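Local coordinates for phosphotriesterase homology protein (Escherichia coli, PDB 1BF6) that catalyses the hydrolysis of phosphorylated glyceryl acetates and of aromatic acetates and propionates, as a monomeric zinc-dependent hydrolase of the phosphotriesterase family, at residues Y7-H13 with V47-M53; L234-L239 with V280-P286; S240-T244 with Y255-L260. All coordinates share one frame; numbering follows the deposited sequence.

Interactions 1 and 3 meet at the zinc site of a TIM-barrel hydrolase, while interaction 2 lies further off on the same final strand. Interaction 1 pairs the first two barrel strands and supplies H11 and H13 to a zinc ion; interaction 3, its centre about 10 Å away, brings D242 to the same metal from the loop that follows strand 237-239. Between these two, H13 O meets Y257 OH at 2.7 Å and E12 OE2 meets S240 OG at 2.7 Å. Interaction 2 fixes that strand to helix 275-289, with the M238 side chain about 14 Å from a zinc ion. It reaches interaction 1 through T8 N and L282 O, 2.8 Å apart, and encloses interaction 3 along the chain.

Interaction 1: residues Y7-H13 with V47-M53; sequences YTLAHEH and VRNVIEM. With ZN (zinc ion), chain C.
M53 overlaps the H11 imidazole in an oblique sulfur-aromatic contact, SD lying 3.4 Å from H11 ND1. The bend at chi2 sets the sulfur at this slant beside the ring, and CE runs on toward A10 O. The CB of M53 also lies 3.6 Å from CE1 of H13, so one methionine touches both histidines whose NE2 atoms bind the zinc ion, H11 at 2.3 Å and H13 at 2.2 Å; E124 and D242 complete the site.

Behind this end, 7-9 and 47-52 run as parallel strands at 28°. L9 N donates to N49 O and L9 O receives I51 N almost straight (N-H...O 178°), while Y7 O is gripped by both R48 N and N49 N at a beta bulge. A second bulge follows L9, after which M53 N reaches E12 O at 2.8 Å. N49 ND2 donates to T8 OG1 at 3.0 Å, though the strongest polar partner of this amide is D3, and T8 CG2 rests on I51 CG1. On the other face, V47 CG2 meets L9 CD1 at 3.8 Å and V50 CG1 packs under E12 CB, whose carboxylate goes on to S240.

The pair forms one side of the barrel: strand 75-80 continues the sheet beyond 47-52, helix 32-44 covers L9, V47 and V50, and helix 275-289 packs on Y7 and T8.

Interaction 2: residues L234-L239 with V280-P286; sequences LNRVML and VMLRENP
N285 reaches from the helix into the turn ahead of strand 237-239, its ND2 donating to two carbonyls, L234 O at 2.8 Å and V237 O at 2.7 Å. Both lie close to the amide plane, fixing its rotation; the first is met on a lone pair, the second from above its carbonyl plane. This is the close-fitting part: M281 sets CB 3.5 Å from V237 O, and with CG anti to the carbonyl carbon (chi1 -58°) and chi2 extended its SD touches L234 CD2 and V237 CG1. M238 lays CG on N285 CB and brings SD to the ring of P286. With an alanine here in place of N285, V237 O is likely to lose its partner on the helix, and the turn its tie.

Elsewhere the fit is looser: L239 CD1 stays 4.1 Å from L282 CD2, and a water spans L239 N and M281 O. On the solvent side, N235 O and N285 OD1, two acceptors, lie close without a bond, while N235 CA touches V280 CG1.

At 113°, an outer helix crosses a strand of the TIM-barrel wall, flanked by strand 204-207; strand 7-12 packs on M238, L282 and P286, helix 259-270 on L239, M281 and L282.

Interaction 3: residues S240-T244 with Y255-L260; sequences SMDIT and YGYDYL. With ZN (zinc ion), chain C; SO4 (sulfate ion), chain F.
I243 lies over one face of the Y257 ring, making a CH-pi contact in which CG1 stands 3.7 Å from the ring centroid, shifted toward the rim. Its beta carbon overhangs the same ring near CE2, and CG2 follows it to the phenol end. With CG1 anti to the carbonyl carbon (chi1 -65°), the ethyl arm turns on past Y257, and CD1 ends 3.5 Å from CE2 of Y255. The CG1-CD1 arm thus touches both tyrosines in turn, whereas CB and CG2 meet Y257 alone.

The other apolar contacts belong to M241. Its side chain, bent at both chi2 and chi3, places CE against both Y255 and Y259, 3.5 Å from Y255 CE2 and also 3.5 Å from Y259 CD1. Further back, SD touches L260 CB, and CG lies against the carbonyl oxygen of Y257, so the methionine follows the type I turn from G256 to Y259 into the start of the helix.

Polar contact between the segments runs through water: one molecule donates to M241 O at 2.6 Å and accepts from Y255 OH at 2.8 Å. The hydroxyl of Y257 instead pairs with H13 O.

Metal and anion bonds lie on the other side of the 240-244 loop. D242 OD1 binds the zinc ion at 2.4 Å beside H11, H13 and E124, and T244 OG1 donates to a sulfate, probably from the crystallisation liquor, that K212 and Y215 also hold.

This loop at the carboxyl end of barrel strand 237-239, carrying the metal-binding aspartate, leads toward helix 259-270, whose first turn meets M241. Helix 32-44 packs on Y257, strand 28-29 on I243 and Y257, and L9 of strand 7-12 on S240 and L260.

Interaction 1: residues Y7-H13 with V47-M53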
loop_
_atom_site.group_PDB
_atom_site.type_symbol
_atom_site.label_atom_id
_atom_site.label_comp_id
_atom_site.label_asym_id
_atom_site.label_seq_id
_atom_site.Cartn_x
_atom_site.Cartn_y
_atom_site.Cartn_z
ATOM N N TYR A 7 3.588 -15.277 -1.052
ATOM C CA TYR A 7 3.943 -13.963 -0.528
ATOM C C TYR A 7 3.024 -12.863 -1.062
ATOM O O TYR A 7 2.431 -12.992 -2.141
ATOM C CB TYR A 7 5.382 -13.612 -0.900
ATOM C CG TYR A 7 6.446 -14.476 -0.248
ATOM C CD1 TYR A 7 6.299 -14.937 1.065
ATOM C CD2 TYR A 7 7.633 -14.764 -0.918
ATOM C CE1 TYR A 7 7.311 -15.652 1.692
ATOM C CE2 TYR A 7 8.647 -15.477 -0.303
ATOM C CZ TYR A 7 8.484 -15.917 1.000
ATOM O OH TYR A 7 9.487 -16.622 1.611
ATOM N N THR A 8 2.960 -11.763 -0.318
ATOM C CA THR A 8 2.133 -10.620 -0.686
ATOM C C THR A 8 2.924 -9.316 -0.557
ATOM O O THR A 8 3.562 -9.067 0.475
ATOM C CB THR A 8 0.870 -10.521 0.244
ATOM O OG1 THR A 8 0.046 -11.677 0.081
ATOM C CG2 THR A 8 0.057 -9.260 -0.073
ATOM N N LEU A 9 2.921 -8.512 -1.625
ATOM C CA LEU A 9 3.569 -7.192 -1.612
ATOM C C LEU A 9 2.401 -6.294 -1.178
ATOM O O LEU A 9 1.431 -6.136 -1.908
ATOM C CB LEU A 9 4.077 -6.815 -3.008
ATOM C CG LEU A 9 5.546 -7.170 -3.304
ATOM C CD1 LEU A 9 5.834 -8.630 -3.016
ATOM C CD2 LEU A 9 5.887 -6.815 -4.744
ATOM N N ALA A 10 2.510 -5.750 0.028
ATOM C CA ALA A 10 1.449 -4.957 0.657
ATOM C C ALA A 10 1.107 -3.576 0.102
ATOM O O ALA A 10 0.073 -3.014 0.466
ATOM C CB ALA A 10 1.731 -4.846 2.157
ATOM N N HIS A 11 1.949 -3.036 -0.776
ATOM C CA HIS A 11 1.712 -1.688 -1.310
ATOM C C HIS A 11 2.443 -1.466 -2.623
ATOM O O HIS A 11 3.624 -1.123 -2.629
ATOM C CB HIS A 11 2.193 -0.650 -0.302
ATOM C CG HIS A 11 1.821 0.757 -0.661
ATOM N ND1 HIS A 11 0.981 1.546 0.101
ATOM C CD2 HIS A 11 2.172 1.514 -1.735
ATOM C CE1 HIS A 11 0.846 2.726 -0.504
ATOM N NE2 HIS A 11 1.547 2.752 -1.616
ATOM N N GLU A 12 1.718 -1.614 -3.721
ATOM C CA GLU A 12 2.289 -1.451 -5.047
ATOM C C GLU A 12 1.340 -0.755 -6.009
ATOM O O GLU A 12 0.150 -0.572 -5.727
ATOM C CB GLU A 12 2.610 -2.824 -5.648
ATOM C CG GLU A 12 3.616 -3.652 -4.867
ATOM C CD GLU A 12 4.952 -2.967 -4.715
ATOM O OE1 GLU A 12 5.314 -2.122 -5.564
ATOM O OE2 GLU A 12 5.653 -3.273 -3.736
ATOM N N HIS A 13 1.888 -0.371 -7.155
ATOM C CA HIS A 13 1.115 0.227 -8.223
ATOM C C HIS A 13 1.470 -0.541 -9.471
ATOM O O HIS A 13 2.652 -0.746 -9.737
ATOM C CB HIS A 13 1.481 1.695 -8.420
ATOM C CG HIS A 13 1.126 2.549 -7.255
ATOM N ND1 HIS A 13 -0.144 3.027 -7.015
ATOM C CD2 HIS A 13 1.873 2.932 -6.194
ATOM C CE1 HIS A 13 -0.131 3.656 -5.844
ATOM N NE2 HIS A 13 1.072 3.622 -5.315
ATOM N N VAL A 47 5.866 -15.051 -4.783
ATOM C CA VAL A 47 4.818 -14.045 -4.611
ATOM C C VAL A 47 3.567 -14.491 -5.339
ATOM O O VAL A 47 3.633 -14.928 -6.494
ATOM C CB VAL A 47 5.253 -12.654 -5.154
ATOM C CG1 VAL A 47 4.073 -11.642 -5.055
ATOM C CG2 VAL A 47 6.447 -12.135 -4.350
ATOM N N ARG A 48 2.420 -14.369 -4.676
ATOM C CA ARG A 48 1.158 -14.752 -5.290
ATOM C C ARG A 48 0.134 -13.600 -5.314
ATOM O O ARG A 48 -0.747 -13.587 -6.167
ATOM C CB ARG A 48 0.569 -15.985 -4.583
ATOM C CG ARG A 48 1.385 -17.261 -4.786
ATOM C CD ARG A 48 1.330 -17.701 -6.245
ATOM N NE ARG A 48 2.102 -18.920 -6.503
ATOM C CZ ARG A 48 3.379 -18.946 -6.885
ATOM N NH1 ARG A 48 4.065 -17.822 -7.063
ATOM N NH2 ARG A 48 3.977 -20.109 -7.079
ATOM N N ASN A 49 0.304 -12.628 -4.418
ATOM C CA ASN A 49 -0.618 -11.477 -4.311
ATOM C C ASN A 49 0.076 -10.117 -4.282
ATOM O O ASN A 49 1.126 -9.958 -3.663
ATOM C CB ASN A 49 -1.445 -11.579 -3.020
ATOM C CG ASN A 49 -1.930 -12.988 -2.744
ATOM O OD1 ASN A 49 -2.849 -13.482 -3.393
ATOM N ND2 ASN A 49 -1.278 -13.656 -1.799
ATOM N N VAL A 50 -0.584 -9.117 -4.867
ATOM C CA VAL A 50 -0.084 -7.741 -4.878
ATOM C C VAL A 50 -1.284 -6.863 -4.539
ATOM O O VAL A 50 -2.305 -6.969 -5.205
ATOM C CB VAL A 50 0.454 -7.286 -6.278
ATOM C CG1 VAL A 50 0.784 -5.785 -6.248
ATOM C CG2 VAL A 50 1.730 -8.069 -6.646
ATOM N N ILE A 51 -1.144 -6.037 -3.502
ATOM C CA ILE A 51 -2.202 -5.112 -3.081
ATOM C C ILE A 51 -1.941 -3.790 -3.828
ATOM O O ILE A 51 -0.996 -3.056 -3.521
ATOM C CB ILE A 51 -2.184 -4.865 -1.549
ATOM C CG1 ILE A 51 -1.971 -6.188 -0.787
ATOM C CG2 ILE A 51 -3.520 -4.216 -1.099
ATOM C CD1 ILE A 51 -3.001 -7.283 -1.081
ATOM N N GLU A 52 -2.770 -3.528 -4.829
ATOM C CA GLU A 52 -2.646 -2.345 -5.667
ATOM C C GLU A 52 -3.279 -1.112 -5.005
ATOM O O GLU A 52 -4.478 -1.100 -4.693
ATOM C CB GLU A 52 -3.234 -2.664 -7.037
ATOM C CG GLU A 52 -2.417 -2.120 -8.207
ATOM C CD GLU A 52 -2.748 -0.682 -8.536
ATOM O OE1 GLU A 52 -3.768 -0.172 -8.025
ATOM O OE2 GLU A 52 -1.998 -0.061 -9.323
ATOM N N MET A 53 -2.462 -0.069 -4.847
ATOM C CA MET A 53 -2.825 1.172 -4.161
ATOM C C MET A 53 -3.302 2.368 -4.980
ATOM O O MET A 53 -3.392 3.483 -4.446
ATOM C CB MET A 53 -1.622 1.626 -3.334
ATOM C CG MET A 53 -1.117 0.601 -2.324
ATOM S SD MET A 53 -2.159 0.503 -0.838
ATOM C CE MET A 53 -3.024 -0.919 -1.198
HETATM ZN ZN ZN C . 1.806 4.193 -3.361
#

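Interaction 2: residues L234-L239 with V280-P286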
loop_
_atom_site.group_PDB
_atom_site.type_symbol
_atom_site.label_atom_id
_atom_site.label_comp_id
_atom_site.label_asym_id
_atom_site.label_seq_id
_atom_site.Cartn_x
_atom_site.Cartn_y
_atom_site.Cartn_z
ATOM N N LEU A 234 7.132 -8.531 14.973
ATOM C CA LEU A 234 7.031 -8.830 13.542
ATOM C C LEU A 234 5.642 -9.190 13.030
ATOM O O LEU A 234 5.380 -9.076 11.831
ATOM C CB LEU A 234 8.024 -9.918 13.119
ATOM C CG LEU A 234 9.525 -9.619 13.217
ATOM C CD1 LEU A 234 10.286 -10.799 12.608
ATOM C CD2 LEU A 234 9.877 -8.347 12.469
ATOM N N ASN A 235 4.745 -9.624 13.914
ATOM C CA ASN A 235 3.393 -9.970 13.466
ATOM C C ASN A 235 2.536 -8.735 13.116
ATOM O O ASN A 235 1.361 -8.878 12.778
ATOM C CB ASN A 235 2.666 -10.860 14.492
ATOM C CG ASN A 235 2.447 -10.168 15.833
ATOM O OD1 ASN A 235 3.087 -9.157 16.160
ATOM N ND2 ASN A 235 1.548 -10.736 16.635
ATOM N N ARG A 236 3.125 -7.541 13.191
ATOM C CA ARG A 236 2.406 -6.305 12.852
ATOM C C ARG A 236 3.076 -5.522 11.718
ATOM O O ARG A 236 2.632 -4.426 11.370
ATOM C CB ARG A 236 2.253 -5.401 14.085
ATOM C CG ARG A 236 1.202 -5.876 15.080
ATOM C CD ARG A 236 -0.152 -6.039 14.408
ATOM N NE ARG A 236 -1.151 -6.528 15.355
ATOM C CZ ARG A 236 -1.500 -7.805 15.503
ATOM N NH1 ARG A 236 -0.948 -8.758 14.760
ATOM N NH2 ARG A 236 -2.361 -8.142 16.456
ATOM N N VAL A 237 4.107 -6.120 11.116
ATOM C CA VAL A 237 4.876 -5.492 10.038
ATOM C C VAL A 237 4.676 -6.143 8.674
ATOM O O VAL A 237 4.701 -7.375 8.548
ATOM C CB VAL A 237 6.403 -5.514 10.359
ATOM C CG1 VAL A 237 7.202 -4.864 9.232
ATOM C CG2 VAL A 237 6.681 -4.805 11.651
ATOM N N MET A 238 4.421 -5.312 7.663
ATOM C CA MET A 238 4.280 -5.779 6.292
ATOM C C MET A 238 5.277 -5.005 5.411
ATOM O O MET A 238 5.760 -3.932 5.807
ATOM C CB MET A 238 2.837 -5.705 5.806
ATOM C CG MET A 238 1.937 -6.680 6.579
ATOM S SD MET A 238 0.311 -6.939 5.885
ATOM C CE MET A 238 -0.462 -5.371 6.274
ATOM N N LEU A 239 5.594 -5.564 4.242
ATOM C CA LEU A 239 6.616 -4.997 3.355
ATOM C C LEU A 239 6.208 -4.797 1.907
ATOM O O LEU A 239 5.329 -5.490 1.397
ATOM C CB LEU A 239 7.844 -5.935 3.354
ATOM C CG LEU A 239 8.409 -6.448 4.689
ATOM C CD1 LEU A 239 9.484 -7.507 4.414
ATOM C CD2 LEU A 239 8.984 -5.326 5.512
ATOM N N VAL A 280 6.704 -14.423 8.211
ATOM C CA VAL A 280 5.679 -13.806 9.049
ATOM C C VAL A 280 5.245 -12.498 8.362
ATOM O O VAL A 280 4.046 -12.250 8.170
ATOM C CB VAL A 280 6.202 -13.505 10.471
ATOM C CG1 VAL A 280 5.261 -12.557 11.206
ATOM C CG2 VAL A 280 6.317 -14.795 11.262
ATOM N N MET A 281 6.227 -11.700 7.934
ATOM C CA MET A 281 5.929 -10.425 7.284
ATOM C C MET A 281 5.368 -10.562 5.874
ATOM O O MET A 281 4.385 -9.898 5.536
ATOM C CB MET A 281 7.167 -9.520 7.275
ATOM C CG MET A 281 7.743 -9.222 8.662
ATOM S SD MET A 281 9.250 -8.217 8.600
ATOM C CE MET A 281 10.489 -9.462 8.216
ATOM N N LEU A 282 5.946 -11.456 5.069
ATOM C CA LEU A 282 5.510 -11.640 3.684
ATOM C C LEU A 282 4.319 -12.547 3.395
ATOM O O LEU A 282 3.655 -12.379 2.374
ATOM C CB LEU A 282 6.689 -12.077 2.801
ATOM C CG LEU A 282 7.807 -11.064 2.537
ATOM C CD1 LEU A 282 8.873 -11.720 1.638
ATOM C CD2 LEU A 282 7.233 -9.814 1.858
ATOM N N ARG A 283 4.066 -13.530 4.257
ATOM C CA ARG A 283 2.958 -14.446 4.022
ATOM C C ARG A 283 1.898 -14.450 5.119
ATOM O O ARG A 283 0.717 -14.257 4.833
ATOM C CB ARG A 283 3.472 -15.880 3.794
ATOM C CG ARG A 283 2.373 -16.918 3.518
ATOM C CD ARG A 283 2.848 -18.346 3.803
ATOM N NE ARG A 283 3.991 -18.691 2.963
ATOM C CZ ARG A 283 5.127 -19.250 3.388
ATOM N NH1 ARG A 283 5.306 -19.565 4.670
ATOM N NH2 ARG A 283 6.119 -19.438 2.522
ATOM N N GLU A 284 2.315 -14.665 6.366
ATOM C CA GLU A 284 1.365 -14.742 7.473
ATOM C C GLU A 284 0.554 -13.471 7.674
ATOM O O GLU A 284 -0.678 -13.491 7.583
ATOM C CB GLU A 284 2.068 -15.122 8.770
ATOM C CG GLU A 284 2.728 -16.491 8.727
ATOM C CD GLU A 284 3.124 -17.003 10.110
ATOM O OE1 GLU A 284 2.604 -16.478 11.128
ATOM O OE2 GLU A 284 3.949 -17.943 10.176
ATOM N N ASN A 285 1.250 -12.369 7.911
ATOM C CA ASN A 285 0.595 -11.080 8.130
ATOM C C ASN A 285 -0.424 -10.689 7.055
ATOM O O ASN A 285 -1.567 -10.387 7.379
ATOM C CB ASN A 285 1.629 -9.959 8.352
ATOM C CG ASN A 285 2.343 -10.076 9.684
ATOM O OD1 ASN A 285 2.023 -10.936 10.504
ATOM N ND2 ASN A 285 3.315 -9.208 9.906
ATOM N N PRO A 286 -0.036 -10.706 5.765
ATOM C CA PRO A 286 -0.977 -10.341 4.698
ATOM C C PRO A 286 -2.206 -11.253 4.647
ATOM O O PRO A 286 -3.331 -10.787 4.430
ATOM C CB PRO A 286 -0.138 -10.503 3.434
ATOM C CG PRO A 286 1.235 -10.178 3.891
ATOM C CD PRO A 286 1.321 -10.900 5.216
HETATM O O HOH W 1 4.117 -7.978 3.380
#

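Interaction 3: residues S240-T244 with Y255-L260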
loop_
_atom_site.group_PDB
_atom_site.type_symbol
_atom_site.label_atom_id
_atom_site.label_comp_id
_atom_site.label_asym_id
_atom_site.label_seq_id
_atom_site.Cartn_x
_atom_site.Cartn_y
_atom_site.Cartn_z
ATOM N N SER A 240 6.907 -3.868 1.239
ATOM C CA SER A 240 6.691 -3.578 -0.178
ATOM C C SER A 240 7.736 -2.599 -0.755
ATOM O O SER A 240 8.611 -2.116 -0.033
ATOM C CB SER A 240 5.266 -3.057 -0.433
ATOM O OG SER A 240 4.592 -3.895 -1.365
ATOM N N MET A 241 7.620 -2.327 -2.055
ATOM C CA MET A 241 8.525 -1.430 -2.792
ATOM C C MET A 241 7.863 -0.093 -3.181
ATOM O O MET A 241 8.546 0.913 -3.430
ATOM C CB MET A 241 8.966 -2.113 -4.098
ATOM C CG MET A 241 9.607 -3.492 -3.944
ATOM S SD MET A 241 11.125 -3.385 -3.054
ATOM C CE MET A 241 12.116 -2.488 -4.242
ATOM N N ASP A 242 6.531 -0.100 -3.261
ATOM C CA ASP A 242 5.761 1.072 -3.686
ATOM C C ASP A 242 6.272 1.586 -5.049
ATOM O O ASP A 242 6.635 2.769 -5.173
ATOM C CB ASP A 242 5.815 2.196 -2.646
ATOM C CG ASP A 242 4.873 3.348 -2.976
ATOM O OD1 ASP A 242 3.942 3.149 -3.789
ATOM O OD2 ASP A 242 5.084 4.442 -2.443
ATOM N N ILE A 243 6.358 0.682 -6.034
ATOM C CA ILE A 243 6.794 1.042 -7.393
ATOM C C ILE A 243 5.752 2.031 -7.946
ATOM O O ILE A 243 4.541 1.785 -7.851
ATOM C CB ILE A 243 6.885 -0.200 -8.320
ATOM C CG1 ILE A 243 7.985 -1.156 -7.835
ATOM C CG2 ILE A 243 7.123 0.218 -9.760
ATOM C CD1 ILE A 243 9.359 -0.527 -7.737
ATOM N N THR A 244 6.234 3.140 -8.508
ATOM C CA THR A 244 5.362 4.193 -9.034
ATOM C C THR A 244 5.795 4.782 -10.385
ATOM O O THR A 244 5.009 5.469 -11.032
ATOM C CB THR A 244 5.293 5.390 -8.045
ATOM O OG1 THR A 244 6.609 5.919 -7.839
ATOM C CG2 THR A 244 4.714 4.981 -6.688
ATOM N N TYR A 255 15.174 -1.188 -10.735
ATOM C CA TYR A 255 15.354 -2.331 -9.848
ATOM C C TYR A 255 14.226 -3.361 -9.843
ATOM O O TYR A 255 14.446 -4.512 -9.461
ATOM C CB TYR A 255 15.648 -1.841 -8.427
ATOM C CG TYR A 255 14.701 -0.766 -7.936
ATOM C CD1 TYR A 255 14.937 0.588 -8.216
ATOM C CD2 TYR A 255 13.568 -1.095 -7.188
ATOM C CE1 TYR A 255 14.063 1.591 -7.760
ATOM C CE2 TYR A 255 12.689 -0.096 -6.731
ATOM C CZ TYR A 255 12.941 1.235 -7.023
ATOM O OH TYR A 255 12.060 2.207 -6.597
ATOM N N GLY A 256 13.029 -2.948 -10.265
ATOM C CA GLY A 256 11.884 -3.851 -10.307
ATOM C C GLY A 256 11.255 -4.230 -8.966
ATOM O O GLY A 256 11.831 -3.996 -7.883
ATOM N N TYR A 257 10.061 -4.821 -9.045
ATOM C CA TYR A 257 9.323 -5.260 -7.857
ATOM C C TYR A 257 10.056 -6.362 -7.098
ATOM O O TYR A 257 10.105 -6.341 -5.865
ATOM C CB TYR A 257 7.938 -5.791 -8.236
ATOM C CG TYR A 257 7.049 -4.799 -8.942
ATOM C CD1 TYR A 257 7.167 -4.589 -10.310
ATOM C CD2 TYR A 257 6.073 -4.081 -8.240
ATOM C CE1 TYR A 257 6.354 -3.699 -10.967
ATOM C CE2 TYR A 257 5.240 -3.178 -8.892
ATOM C CZ TYR A 257 5.389 -2.995 -10.258
ATOM O OH TYR A 257 4.589 -2.110 -10.930
ATOM N N ASP A 258 10.639 -7.310 -7.832
ATOM C CA ASP A 258 11.351 -8.422 -7.196
ATOM C C ASP A 258 12.661 -8.068 -6.504
ATOM O O ASP A 258 13.348 -8.952 -6.006
ATOM C CB ASP A 258 11.526 -9.605 -8.157
ATOM C CG ASP A 258 12.528 -9.334 -9.285
ATOM O OD1 ASP A 258 13.010 -8.192 -9.461
ATOM O OD2 ASP A 258 12.819 -10.302 -10.015
ATOM N N TYR A 259 13.018 -6.784 -6.494
ATOM C CA TYR A 259 14.218 -6.320 -5.804
ATOM C C TYR A 259 14.067 -6.703 -4.332
ATOM O O TYR A 259 15.047 -6.968 -3.640
ATOM C CB TYR A 259 14.341 -4.797 -5.924
ATOM C CG TYR A 259 15.470 -4.184 -5.147
ATOM C CD1 TYR A 259 15.303 -3.771 -3.822
ATOM C CD2 TYR A 259 16.705 -3.965 -5.752
ATOM C CE1 TYR A 259 16.343 -3.149 -3.123
ATOM C CE2 TYR A 259 17.742 -3.344 -5.068
ATOM C CZ TYR A 259 17.556 -2.941 -3.762
ATOM O OH TYR A 259 18.592 -2.329 -3.106
ATOM N N LEU A 260 12.821 -6.722 -3.859
ATOM C CA LEU A 260 12.533 -7.077 -2.476
ATOM C C LEU A 260 13.082 -8.467 -2.162
ATOM O O LEU A 260 13.673 -8.681 -1.106
ATOM C CB LEU A 260 11.012 -7.074 -2.243
ATOM C CG LEU A 260 10.510 -7.450 -0.846
ATOM C CD1 LEU A 260 10.951 -6.420 0.169
ATOM C CD2 LEU A 260 8.984 -7.559 -0.858
HETATM ZN ZN ZN C . 1.806 4.193 -3.361
HETATM S S SO4 F . 8.366 8.573 -5.893
HETATM O O1 SO4 F . 9.123 9.716 -6.397
HETATM O O2 SO4 F . 7.114 8.392 -6.745
HETATM O O3 SO4 F . 9.162 7.240 -5.965
HETATM O O4 SO4 F . 8.026 8.804 -4.423
HETATM O O HOH W 2 10.969 1.257 -4.213
#